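Local coordinates for protein 3-oxo-tetronate kinase (Haemophilus influenzae, PDB 1YZY) that catalyses the ATP-dependent phosphorylation of 3-oxo-tetronate to 3-oxo-tetronate 4-phosphate, at residues 65-68 against 69-73; 130-133 against 134-138; 177-180 against 181-185; 264-267 against 268-272; 286-289 against 290-293. All coordinates share one frame; numbering follows the deposited sequence.

Contact 1: 65-68 against 69-73; sequences AYQW and LKENG
Helix 55-71 ends in a Schellman motif, and at this end the side chain of Asn72 folds back over the indole of Trp68. The tryptophan has its CG anti to the backbone N (chi1 -173°), which presents one ring face to the residue four places on. Asn72 ND2 lies 3.1 Å from Trp68 CE2, above the plane and displaced toward the rim of the ring, with amide and indole planes 31° apart. Asn72 CB stands over the six-membered ring in a CH-pi contact, 4.2 Å from its centroid. The same asparagine grips the last turn by backbone and side chain together: Asn72 N donates to Trp68 O at 2.8 Å, and Asn72 ND2 adds a weak bond of 3.3 Å to Trp68 O. Its remaining polar atom, OD1, accepts from Leu37 N, so a short amide side chain joins the helix end to a loop. On another side of the helix the Lys70 chain runs alongside the Tyr66 ring, with Lys70 CD 3.6 Å from Tyr66 OH; its long methylenes suit this border between buried ring and solvent. Leu69 and the tryptophan, both buried, turn their apolar bulk to Ile44 and Ile46 of strand 43-47, and Leu69 CD2 comes within 4.2 Å of Trp68 CE3. Gly73 has the positive phi that a residue without a CB adopts easily, and it turns the chain so that Gly73 N reaches Lys70 O and Cys74 N reaches Leu69 O, the bond pair of a Schellman C-cap.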
# COMPACT_ATOMS: atom_id res chain seq x y z
N ALA A 65 -16.85 -3.23 0.81
CA ALA A 65 -15.62 -3.51 1.55
C ALA A 65 -15.95 -3.59 3.03
O ALA A 65 -15.46 -4.47 3.74
CB ALA A 65 -14.59 -2.42 1.29
N TYR A 66 -16.79 -2.67 3.48
CA TYR A 66 -17.23 -2.60 4.87
C TYR A 66 -18.01 -3.83 5.28
O TYR A 66 -17.83 -4.35 6.38
CB TYR A 66 -18.10 -1.35 5.09
CG TYR A 66 -19.02 -1.45 6.28
CD1 TYR A 66 -18.54 -1.25 7.58
CD2 TYR A 66 -20.36 -1.83 6.13
CE1 TYR A 66 -19.37 -1.44 8.69
CE2 TYR A 66 -21.19 -2.02 7.23
CZ TYR A 66 -20.69 -1.82 8.51
OH TYR A 66 -21.51 -2.02 9.60
N GLN A 67 -18.93 -4.25 4.42
CA GLN A 67 -19.77 -5.41 4.71
C GLN A 67 -18.92 -6.66 4.87
O GLN A 67 -19.16 -7.48 5.75
CB GLN A 67 -20.83 -5.59 3.62
CG GLN A 67 -21.87 -6.64 3.95
CD GLN A 67 -22.66 -6.33 5.20
OE1 GLN A 67 -23.00 -7.23 5.97
NE2 GLN A 67 -22.97 -5.06 5.40
N TRP A 68 -17.90 -6.78 4.02
CA TRP A 68 -16.99 -7.92 4.09
C TRP A 68 -16.17 -7.83 5.38
O TRP A 68 -16.12 -8.78 6.16
CB TRP A 68 -16.07 -7.96 2.87
CG TRP A 68 -15.25 -9.22 2.84
CD1 TRP A 68 -15.63 -10.42 2.33
CD2 TRP A 68 -13.94 -9.40 3.38
NE1 TRP A 68 -14.64 -11.35 2.53
CE2 TRP A 68 -13.59 -10.75 3.17
CE3 TRP A 68 -13.03 -8.56 4.03
CZ2 TRP A 68 -12.37 -11.28 3.59
CZ3 TRP A 68 -11.82 -9.09 4.45
CH2 TRP A 68 -11.50 -10.44 4.23
N LEU A 69 -15.48 -6.70 5.57
CA LEU A 69 -14.68 -6.50 6.78
C LEU A 69 -15.52 -6.80 8.02
O LEU A 69 -15.04 -7.42 8.97
CB LEU A 69 -14.14 -5.06 6.82
CG LEU A 69 -13.04 -4.73 5.79
CD1 LEU A 69 -12.98 -3.23 5.56
CD2 LEU A 69 -11.68 -5.27 6.21
N LYS A 70 -16.78 -6.37 8.00
CA LYS A 70 -17.71 -6.61 9.10
C LYS A 70 -17.97 -8.10 9.27
O LYS A 70 -17.93 -8.63 10.39
CB LYS A 70 -19.04 -5.89 8.83
CG LYS A 70 -20.06 -6.03 9.95
CD LYS A 70 -21.46 -5.66 9.49
CE LYS A 70 -22.43 -5.53 10.66
NZ LYS A 70 -22.46 -6.75 11.51
N GLU A 71 -18.31 -8.77 8.17
CA GLU A 71 -18.58 -10.21 8.19
C GLU A 71 -17.36 -10.99 8.65
O GLU A 71 -17.49 -12.08 9.21
CB GLU A 71 -19.01 -10.71 6.81
CG GLU A 71 -20.42 -10.29 6.38
CD GLU A 71 -20.80 -10.78 4.99
OE1 GLU A 71 -21.99 -11.11 4.78
OE2 GLU A 71 -19.93 -10.81 4.09
N ASN A 72 -16.18 -10.43 8.43
CA ASN A 72 -14.95 -11.10 8.82
C ASN A 72 -14.30 -10.67 10.14
O ASN A 72 -13.09 -10.78 10.31
CB ASN A 72 -13.96 -11.11 7.66
CG ASN A 72 -14.28 -12.21 6.65
OD1 ASN A 72 -13.87 -13.36 6.83
ND2 ASN A 72 -15.07 -11.88 5.63
N GLY A 73 -15.13 -10.22 11.09
CA GLY A 73 -14.64 -9.84 12.41
C GLY A 73 -14.24 -8.42 12.66
O GLY A 73 -14.06 -8.11 13.83

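Contact 2: 130-133 against 134-138; sequences GDVL and LSESG
Glu136 lies back across Leu133 in the short 3-10 turn that follows the weakly bonded strand at about 132-133, the last strand of a small antiparallel sheet. Its CB is 3.5 Å from Leu133 O and 4.1 Å from Val132 CB, so the root of the side chain sits over the end of the strand. One atom further, Glu136 CG meets Leu133 CB at 4.0 Å. Beyond CG the chain is extended (chi2 -162°), which carries the carboxylate slantwise across the leucine, so that Glu136 OE2 ends 3.7 Å from Leu133 CD1. Glutamate fits this exposed place because its methylenes shield the leucine while its charged end stays at the surface. The turn itself closes through Glu136 N, which donates to Leu133 O at 2.8 Å from well above the carbonyl plane, 62° out of it. Leu134 faces the other way and is buried against Leu127 and Val129 of strand 126-129, while Val132 CG2 packs 4.0 Å from Ser137 CA. A serine is apt at the end of the turn, since its OG can both donate backward and accept forward. It takes a bond from Met139 N, two residues on, forming an ST turn. Leu134 O receives two donors, Ser137 N at 3.1 Å and Ser137 OG at 2.8 Å.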
# COMPACT_ATOMS: atom_id res chain seq x y z
N GLY A 130 4.98 20.00 3.13
CA GLY A 130 6.35 20.34 3.43
C GLY A 130 6.27 21.73 4.05
O GLY A 130 5.51 21.94 4.99
N ASP A 131 7.02 22.68 3.49
CA ASP A 131 7.05 24.06 4.00
C ASP A 131 5.96 25.00 3.45
O ASP A 131 5.90 26.17 3.84
CB ASP A 131 8.42 24.70 3.71
CG ASP A 131 9.56 24.10 4.54
OD1 ASP A 131 9.30 23.43 5.56
OD2 ASP A 131 10.73 24.34 4.16
N VAL A 132 5.15 24.51 2.52
CA VAL A 132 4.13 25.35 1.91
C VAL A 132 2.70 24.85 2.07
O VAL A 132 2.47 23.68 2.36
CB VAL A 132 4.41 25.56 0.40
CG1 VAL A 132 5.73 26.25 0.19
CG2 VAL A 132 4.39 24.23 -0.34
N LEU A 133 1.75 25.76 1.89
CA LEU A 133 0.33 25.44 1.97
C LEU A 133 0.02 24.45 0.84
O LEU A 133 0.69 24.47 -0.19
CB LEU A 133 -0.51 26.70 1.75
CG LEU A 133 -0.63 27.72 2.88
CD1 LEU A 133 -0.91 29.10 2.34
CD2 LEU A 133 -1.73 27.28 3.84
N LEU A 134 -0.98 23.60 1.04
CA LEU A 134 -1.40 22.63 0.03
C LEU A 134 -1.68 23.37 -1.28
O LEU A 134 -1.25 22.94 -2.35
CB LEU A 134 -2.68 21.93 0.49
CG LEU A 134 -3.38 21.00 -0.50
CD1 LEU A 134 -2.53 19.75 -0.73
CD2 LEU A 134 -4.75 20.63 0.05
N SER A 135 -2.41 24.47 -1.18
CA SER A 135 -2.75 25.30 -2.33
C SER A 135 -1.54 25.93 -3.04
O SER A 135 -1.68 26.49 -4.14
CB SER A 135 -3.73 26.39 -1.90
OG SER A 135 -3.24 27.14 -0.80
N GLU A 136 -0.38 25.87 -2.41
CA GLU A 136 0.84 26.43 -2.98
C GLU A 136 1.83 25.37 -3.46
O GLU A 136 2.87 25.70 -4.04
CB GLU A 136 1.54 27.33 -1.96
CG GLU A 136 0.74 28.54 -1.53
CD GLU A 136 1.60 29.60 -0.87
OE1 GLU A 136 2.83 29.44 -0.83
OE2 GLU A 136 1.03 30.60 -0.40
N SER A 137 1.53 24.11 -3.15
CA SER A 137 2.39 23.00 -3.53
C SER A 137 2.15 22.60 -4.99
O SER A 137 1.54 23.34 -5.76
CB SER A 137 2.11 21.81 -2.61
OG SER A 137 0.84 21.22 -2.88
N GLY A 138 2.71 21.45 -5.38
CA GLY A 138 2.50 20.97 -6.74
C GLY A 138 1.05 20.55 -6.92
O GLY A 138 0.54 20.52 -8.04

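Contact 3: 177-180 against 181-185; sequences SRVQ and ECFAE
Regular i to i+4 bonds carry the backbone through this part of helix 176-188, from Cys182 N to Arg178 O at 3.0 Å and from Phe183 N to Val179 O at 2.8 Å. The side chains of Val179 and Phe183, and those of Arg178 and Cys182, pair with the same spacing of one turn, while Glu181 reaches Arg178 from three residues on. On the buried side, Val179 CG1 sits over the face of the Phe183 ring, 3.7 Å from its centroid, in a CH-pi contact whose nearest ring atom is Phe183 CZ at 3.4 Å. Val179 O lies above the same face, nearer the CG end, so one valine covers the ring along its length. A branched residue and a flat ring suit this side, which rests on Val206, Leu207 and Ala210 of helix 202-210. Toward the surface the Arg178 chain bends at chi2 (58°) and brings its guanidinium back over the next turn. Cys182 SG lies against one guanidinium face, 3.7 Å from Arg178 CZ, whereas Glu181 OE1 comes to the edge near its plane. The resulting salt bridge, Arg178 NH1 to Glu181 OE1 at 3.6 Å, is long, and the two planes stand 82° apart. The guanidinium's charge is shared between this bridge and one from its NE to Asp171, with a neutral sulfur over one face, so Asp171 probably fixes its direction more than Glu181 does.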
# COMPACT_ATOMS: atom_id res chain seq x y z
N SER A 177 -8.29 13.67 26.73
CA SER A 177 -9.52 14.08 27.40
C SER A 177 -10.04 15.43 26.91
O SER A 177 -11.24 15.62 26.74
CB SER A 177 -9.33 14.12 28.92
OG SER A 177 -9.14 12.82 29.43
N ARG A 178 -9.14 16.39 26.73
CA ARG A 178 -9.52 17.71 26.25
C ARG A 178 -10.04 17.62 24.82
O ARG A 178 -10.93 18.37 24.42
CB ARG A 178 -8.31 18.67 26.32
CG ARG A 178 -8.55 20.03 25.67
CD ARG A 178 -9.74 20.76 26.30
NE ARG A 178 -10.07 21.99 25.59
CZ ARG A 178 -11.26 22.58 25.61
NH1 ARG A 178 -12.26 22.07 26.33
NH2 ARG A 178 -11.49 23.64 24.85
N VAL A 179 -9.44 16.73 24.03
CA VAL A 179 -9.85 16.54 22.64
C VAL A 179 -11.27 15.98 22.62
O VAL A 179 -12.08 16.41 21.82
CB VAL A 179 -8.88 15.60 21.89
CG1 VAL A 179 -9.41 15.27 20.51
CG2 VAL A 179 -7.52 16.27 21.77
N GLN A 180 -11.56 15.05 23.52
CA GLN A 180 -12.89 14.46 23.60
C GLN A 180 -13.93 15.49 24.03
O GLN A 180 -15.12 15.37 23.71
CB GLN A 180 -12.89 13.28 24.56
CG GLN A 180 -12.00 12.15 24.11
CD GLN A 180 -11.95 11.00 25.10
OE1 GLN A 180 -11.43 9.93 24.79
NE2 GLN A 180 -12.49 11.21 26.30
N GLU A 181 -13.49 16.45 24.84
CA GLU A 181 -14.36 17.51 25.31
C GLU A 181 -14.64 18.42 24.12
O GLU A 181 -15.74 18.94 23.98
CB GLU A 181 -13.71 18.28 26.47
CG GLU A 181 -13.54 17.46 27.75
CD GLU A 181 -12.92 18.25 28.92
OE1 GLU A 181 -12.43 19.39 28.73
OE2 GLU A 181 -12.91 17.70 30.04
N CYS A 182 -13.64 18.62 23.27
CA CYS A 182 -13.82 19.43 22.07
C CYS A 182 -14.71 18.67 21.08
O CYS A 182 -15.45 19.28 20.31
CB CYS A 182 -12.48 19.76 21.42
SG CYS A 182 -11.41 20.93 22.32
N PHE A 183 -14.57 17.34 21.05
CA PHE A 183 -15.38 16.49 20.17
C PHE A 183 -16.84 16.63 20.59
O PHE A 183 -17.74 16.71 19.75
CB PHE A 183 -14.99 15.01 20.30
CG PHE A 183 -13.73 14.61 19.56
CD1 PHE A 183 -13.19 15.41 18.58
CD2 PHE A 183 -13.10 13.41 19.87
CE1 PHE A 183 -12.02 15.03 17.91
CE2 PHE A 183 -11.94 13.02 19.20
CZ PHE A 183 -11.40 13.83 18.22
N ALA A 184 -17.07 16.59 21.90
CA ALA A 184 -18.41 16.71 22.46
C ALA A 184 -19.01 18.08 22.15
O ALA A 184 -20.22 18.22 21.98
CB ALA A 184 -18.37 16.46 23.95
N GLU A 185 -18.14 19.08 22.10
CA GLU A 185 -18.52 20.46 21.82
C GLU A 185 -18.87 20.63 20.34
O GLU A 185 -19.87 21.26 20.01
CB GLU A 185 -17.37 21.37 22.24
CG GLU A 185 -17.30 22.73 21.57
CD GLU A 185 -15.88 23.28 21.58
OE1 GLU A 185 -15.12 23.00 20.61
OE2 GLU A 185 -15.51 23.98 22.55

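Contact 4: 264-267 against 268-272; sequences EKYR and EKAPH
Tyr266 O takes the backbone bonds that turn the chain out of helix 257-266 toward strand 272-274, in the nucleotide-binding domain. Two donors share it: Ala270 N at 3.0 Å, nearly along the C=O axis, and Lys269 N at 2.7 Å, from above the carbonyl plane. Apolar packing follows the same spacing. Ala270 CB is 3.6 Å from Tyr266 CZ, and a small methyl lets the chain pass close to the buried ring, whose OH bonds to Ala303 O. A CH-pi contact joins the ends of the loop: Arg267 CB stands over the centre of the His272 ring, 3.7 Å from its centroid. The charged groups gather near the surface. Glu268 OE2 receives Lys269 NZ in a salt bridge of 2.8 Å, met from above the carboxylate plane, while Lys265 NZ and Lys269 NZ come to 4.2 Å with Glu406 as a weak, distant partner of both. Histidine suits its place because its flat ring can offer a face to one residue and a nitrogen to another. His272 CG takes the crowded position between the backbone N and carbonyl carbon (chi1 48°), which turns the ring back toward Arg267 and lets His272 ND1 donate almost straight to Ala270 O at 2.8 Å, in the carbonyl plane.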
# COMPACT_ATOMS: atom_id res chain seq x y z
N GLU A 264 23.25 -5.93 -11.38
CA GLU A 264 24.68 -5.90 -11.61
C GLU A 264 25.46 -6.33 -10.36
O GLU A 264 26.58 -6.83 -10.45
CB GLU A 264 25.08 -4.48 -12.01
CG GLU A 264 26.05 -4.39 -13.18
CD GLU A 264 27.49 -4.57 -12.77
OE1 GLU A 264 28.13 -3.57 -12.38
OE2 GLU A 264 28.00 -5.71 -12.84
N LYS A 265 24.85 -6.13 -9.19
CA LYS A 265 25.48 -6.48 -7.92
C LYS A 265 25.16 -7.92 -7.51
O LYS A 265 25.96 -8.59 -6.85
CB LYS A 265 25.04 -5.49 -6.84
CG LYS A 265 26.12 -5.08 -5.84
CD LYS A 265 26.15 -5.98 -4.60
CE LYS A 265 27.09 -5.42 -3.54
NZ LYS A 265 26.98 -6.15 -2.24
N TYR A 266 23.99 -8.40 -7.93
CA TYR A 266 23.54 -9.75 -7.60
C TYR A 266 24.07 -10.84 -8.53
O TYR A 266 24.32 -11.96 -8.09
CB TYR A 266 22.01 -9.80 -7.55
CG TYR A 266 21.47 -11.08 -6.96
CD1 TYR A 266 21.82 -11.47 -5.67
CD2 TYR A 266 20.61 -11.91 -7.69
CE1 TYR A 266 21.34 -12.65 -5.12
CE2 TYR A 266 20.12 -13.09 -7.15
CZ TYR A 266 20.49 -13.45 -5.87
OH TYR A 266 20.03 -14.61 -5.32
N ARG A 267 24.22 -10.55 -9.82
CA ARG A 267 24.72 -11.53 -10.77
C ARG A 267 26.13 -11.97 -10.37
O ARG A 267 26.68 -12.95 -10.89
CB ARG A 267 24.74 -10.96 -12.18
CG ARG A 267 25.74 -9.84 -12.37
CD ARG A 267 26.13 -9.70 -13.82
NE ARG A 267 25.00 -9.29 -14.65
CZ ARG A 267 25.06 -9.18 -15.97
NH1 ARG A 267 26.19 -9.45 -16.61
NH2 ARG A 267 24.01 -8.76 -16.65
N GLU A 268 26.72 -11.20 -9.48
CA GLU A 268 28.05 -11.45 -8.95
C GLU A 268 27.96 -12.50 -7.84
O GLU A 268 28.91 -13.24 -7.59
CB GLU A 268 28.60 -10.13 -8.40
CG GLU A 268 29.93 -10.20 -7.68
CD GLU A 268 30.18 -8.98 -6.80
OE1 GLU A 268 29.96 -7.84 -7.27
OE2 GLU A 268 30.59 -9.16 -5.63
N LYS A 269 26.79 -12.57 -7.19
CA LYS A 269 26.55 -13.49 -6.08
C LYS A 269 25.78 -14.79 -6.38
O LYS A 269 25.88 -15.74 -5.60
CB LYS A 269 25.82 -12.76 -4.95
CG LYS A 269 26.57 -11.59 -4.31
CD LYS A 269 27.79 -12.07 -3.54
CE LYS A 269 28.40 -10.95 -2.71
NZ LYS A 269 28.77 -9.77 -3.53
N ALA A 270 25.02 -14.84 -7.47
CA ALA A 270 24.22 -16.03 -7.76
C ALA A 270 24.00 -16.41 -9.23
O ALA A 270 24.32 -15.64 -10.14
CB ALA A 270 22.86 -15.90 -7.04
N PRO A 271 23.46 -17.62 -9.48
CA PRO A 271 23.20 -18.08 -10.85
C PRO A 271 22.29 -17.06 -11.55
O PRO A 271 21.25 -16.69 -11.01
CB PRO A 271 22.45 -19.39 -10.63
CG PRO A 271 23.01 -19.89 -9.36
CD PRO A 271 23.03 -18.65 -8.51
N HIS A 272 22.67 -16.64 -12.74
CA HIS A 272 21.88 -15.65 -13.45
C HIS A 272 21.71 -16.01 -14.92
O HIS A 272 22.67 -16.38 -15.60
CB HIS A 272 22.52 -14.28 -13.31
CG HIS A 272 23.99 -14.27 -13.59
ND1 HIS A 272 24.91 -14.75 -12.68
CD2 HIS A 272 24.70 -13.87 -14.66
CE1 HIS A 272 26.12 -14.63 -13.19
NE2 HIS A 272 26.02 -14.10 -14.39

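Contact 5: 286-289 against 290-293; sequences YIEQ and LYQW
Leu290 and Tyr286 form the close-packed side of the first turns of helix 286-295, while Glu288 and Gln292 form its polar side. On the packed side Leu290 CG lies over one face of the tyrosine ring, and the branch that comes nearest is CD1, 4.1 Å from Tyr286 CD2. The leucine is also drawn against the backbone, with Leu290 CG 3.2 Å from Tyr286 O, the carbonyl to which Leu290 N donates at 3.0 Å. Both side chains are buried: they meet Phe273 of strand 272-274, and Leu290 reaches Thr334 of helix 324-345 as well. A compact branched residue and a broad ring suit such a place, and the tyrosine hydroxyl can still make a weak bond to Asp276 N. On the other side, where Gln292 is exposed and Glu288 partly so, the side chains are joined by a polar bond. Gln292 NE2 donates to Glu288 OE2 at 2.8 Å with an N-H...O angle of 155°, reaching it on the anti side, 27° out of the carboxylate plane. Both chains bend at chi2, the glutamate to 67°, which brings two long, flexible groups together one turn apart. Glu288 OE2 also lies 4.0 Å from Tyr291 CD2. Lys341 lies near both, as a weak, long ion-pair partner of Glu288 and in a cation-pi contact with Tyr291. Apolar residues turned to a strand and a neighbouring helix, with an i to i+4 polar pair at the surface, are the marks of an amphipathic helix.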
# COMPACT_ATOMS: atom_id res chain seq x y z
N TYR A 286 11.41 -21.76 -25.05
CA TYR A 286 12.12 -20.87 -24.14
C TYR A 286 11.68 -20.99 -22.69
O TYR A 286 12.49 -20.92 -21.78
CB TYR A 286 12.00 -19.42 -24.59
CG TYR A 286 13.20 -18.60 -24.18
CD1 TYR A 286 14.49 -19.09 -24.40
CD2 TYR A 286 13.06 -17.35 -23.59
CE1 TYR A 286 15.61 -18.36 -24.04
CE2 TYR A 286 14.18 -16.59 -23.22
CZ TYR A 286 15.46 -17.11 -23.45
OH TYR A 286 16.59 -16.39 -23.12
N ILE A 287 10.38 -21.11 -22.47
CA ILE A 287 9.85 -21.23 -21.13
C ILE A 287 10.30 -22.55 -20.50
O ILE A 287 10.59 -22.61 -19.31
CB ILE A 287 8.32 -21.07 -21.13
CG1 ILE A 287 7.96 -19.64 -21.55
CG2 ILE A 287 7.73 -21.42 -19.76
CD1 ILE A 287 6.49 -19.41 -21.82
N GLU A 288 10.36 -23.60 -21.31
CA GLU A 288 10.79 -24.90 -20.81
C GLU A 288 12.27 -24.90 -20.48
O GLU A 288 12.71 -25.54 -19.53
CB GLU A 288 10.48 -26.01 -21.82
CG GLU A 288 10.72 -27.44 -21.28
CD GLU A 288 9.76 -27.84 -20.16
OE1 GLU A 288 8.63 -27.30 -20.11
OE2 GLU A 288 10.14 -28.70 -19.33
N GLN A 289 13.06 -24.19 -21.29
CA GLN A 289 14.49 -24.10 -21.06
C GLN A 289 14.77 -23.37 -19.74
O GLN A 289 15.57 -23.83 -18.93
CB GLN A 289 15.18 -23.38 -22.22
CG GLN A 289 16.70 -23.45 -22.16
CD GLN A 289 17.38 -22.37 -22.97
OE1 GLN A 289 16.82 -21.87 -23.94
NE2 GLN A 289 18.60 -22.01 -22.58
N LEU A 290 14.13 -22.21 -19.57
CA LEU A 290 14.29 -21.40 -18.37
C LEU A 290 13.85 -22.16 -17.12
O LEU A 290 14.45 -22.00 -16.06
CB LEU A 290 13.46 -20.12 -18.48
CG LEU A 290 13.78 -19.08 -19.54
CD1 LEU A 290 12.68 -18.04 -19.56
CD2 LEU A 290 15.11 -18.43 -19.26
N TYR A 291 12.76 -22.91 -17.24
CA TYR A 291 12.23 -23.69 -16.12
C TYR A 291 13.25 -24.72 -15.64
O TYR A 291 13.49 -24.85 -14.44
CB TYR A 291 10.94 -24.40 -16.54
CG TYR A 291 10.46 -25.46 -15.56
CD1 TYR A 291 9.79 -25.11 -14.39
CD2 TYR A 291 10.66 -26.81 -15.82
CE1 TYR A 291 9.33 -26.09 -13.51
CE2 TYR A 291 10.21 -27.80 -14.94
CZ TYR A 291 9.54 -27.43 -13.79
OH TYR A 291 9.06 -28.39 -12.94
N GLN A 292 13.79 -25.47 -16.60
CA GLN A 292 14.77 -26.50 -16.30
C GLN A 292 16.01 -25.88 -15.67
O GLN A 292 16.52 -26.40 -14.68
CB GLN A 292 15.14 -27.29 -17.56
CG GLN A 292 13.98 -28.07 -18.19
CD GLN A 292 13.38 -29.14 -17.27
OE1 GLN A 292 14.07 -29.72 -16.43
NE2 GLN A 292 12.10 -29.43 -17.46
N TRP A 293 16.47 -24.77 -16.24
CA TRP A 293 17.64 -24.06 -15.72
C TRP A 293 17.42 -23.61 -14.26
O TRP A 293 18.28 -23.81 -13.40
CB TRP A 293 17.97 -22.87 -16.62
CG TRP A 293 19.17 -22.05 -16.16
CD1 TRP A 293 20.46 -22.19 -16.57
CD2 TRP A 293 19.17 -20.98 -15.21
NE1 TRP A 293 21.27 -21.28 -15.93
CE2 TRP A 293 20.50 -20.52 -15.09
CE3 TRP A 293 18.17 -20.36 -14.44
CZ2 TRP A 293 20.86 -19.48 -14.23
CZ3 TRP A 293 18.53 -19.31 -13.59
CH2 TRP A 293 19.87 -18.89 -13.49

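Contacts 1, 2 and 3 lie in the sugar-binding N-terminal domain and contacts 4 and 5 in the nucleotide-binding C-terminal domain. Within the first domain they are separate, the smallest separation of centres being 29 Å, between contacts 2 and 3. Contacts 3 and 5 mark far ends of the molecule, their centres about 65 Å apart on opposite sides of the chain's centre. Contacts 4 and 5 alone touch: Pro271 O lies 3.6 Å from Trp293 CH2, so the loop entering strand 272-274 packs on helix 286-295. Contact 5 comes near the probable ATP site, the side chain of Leu290 being about 11 Å from that of Thr357; contacts 1 to 4 lie away from it.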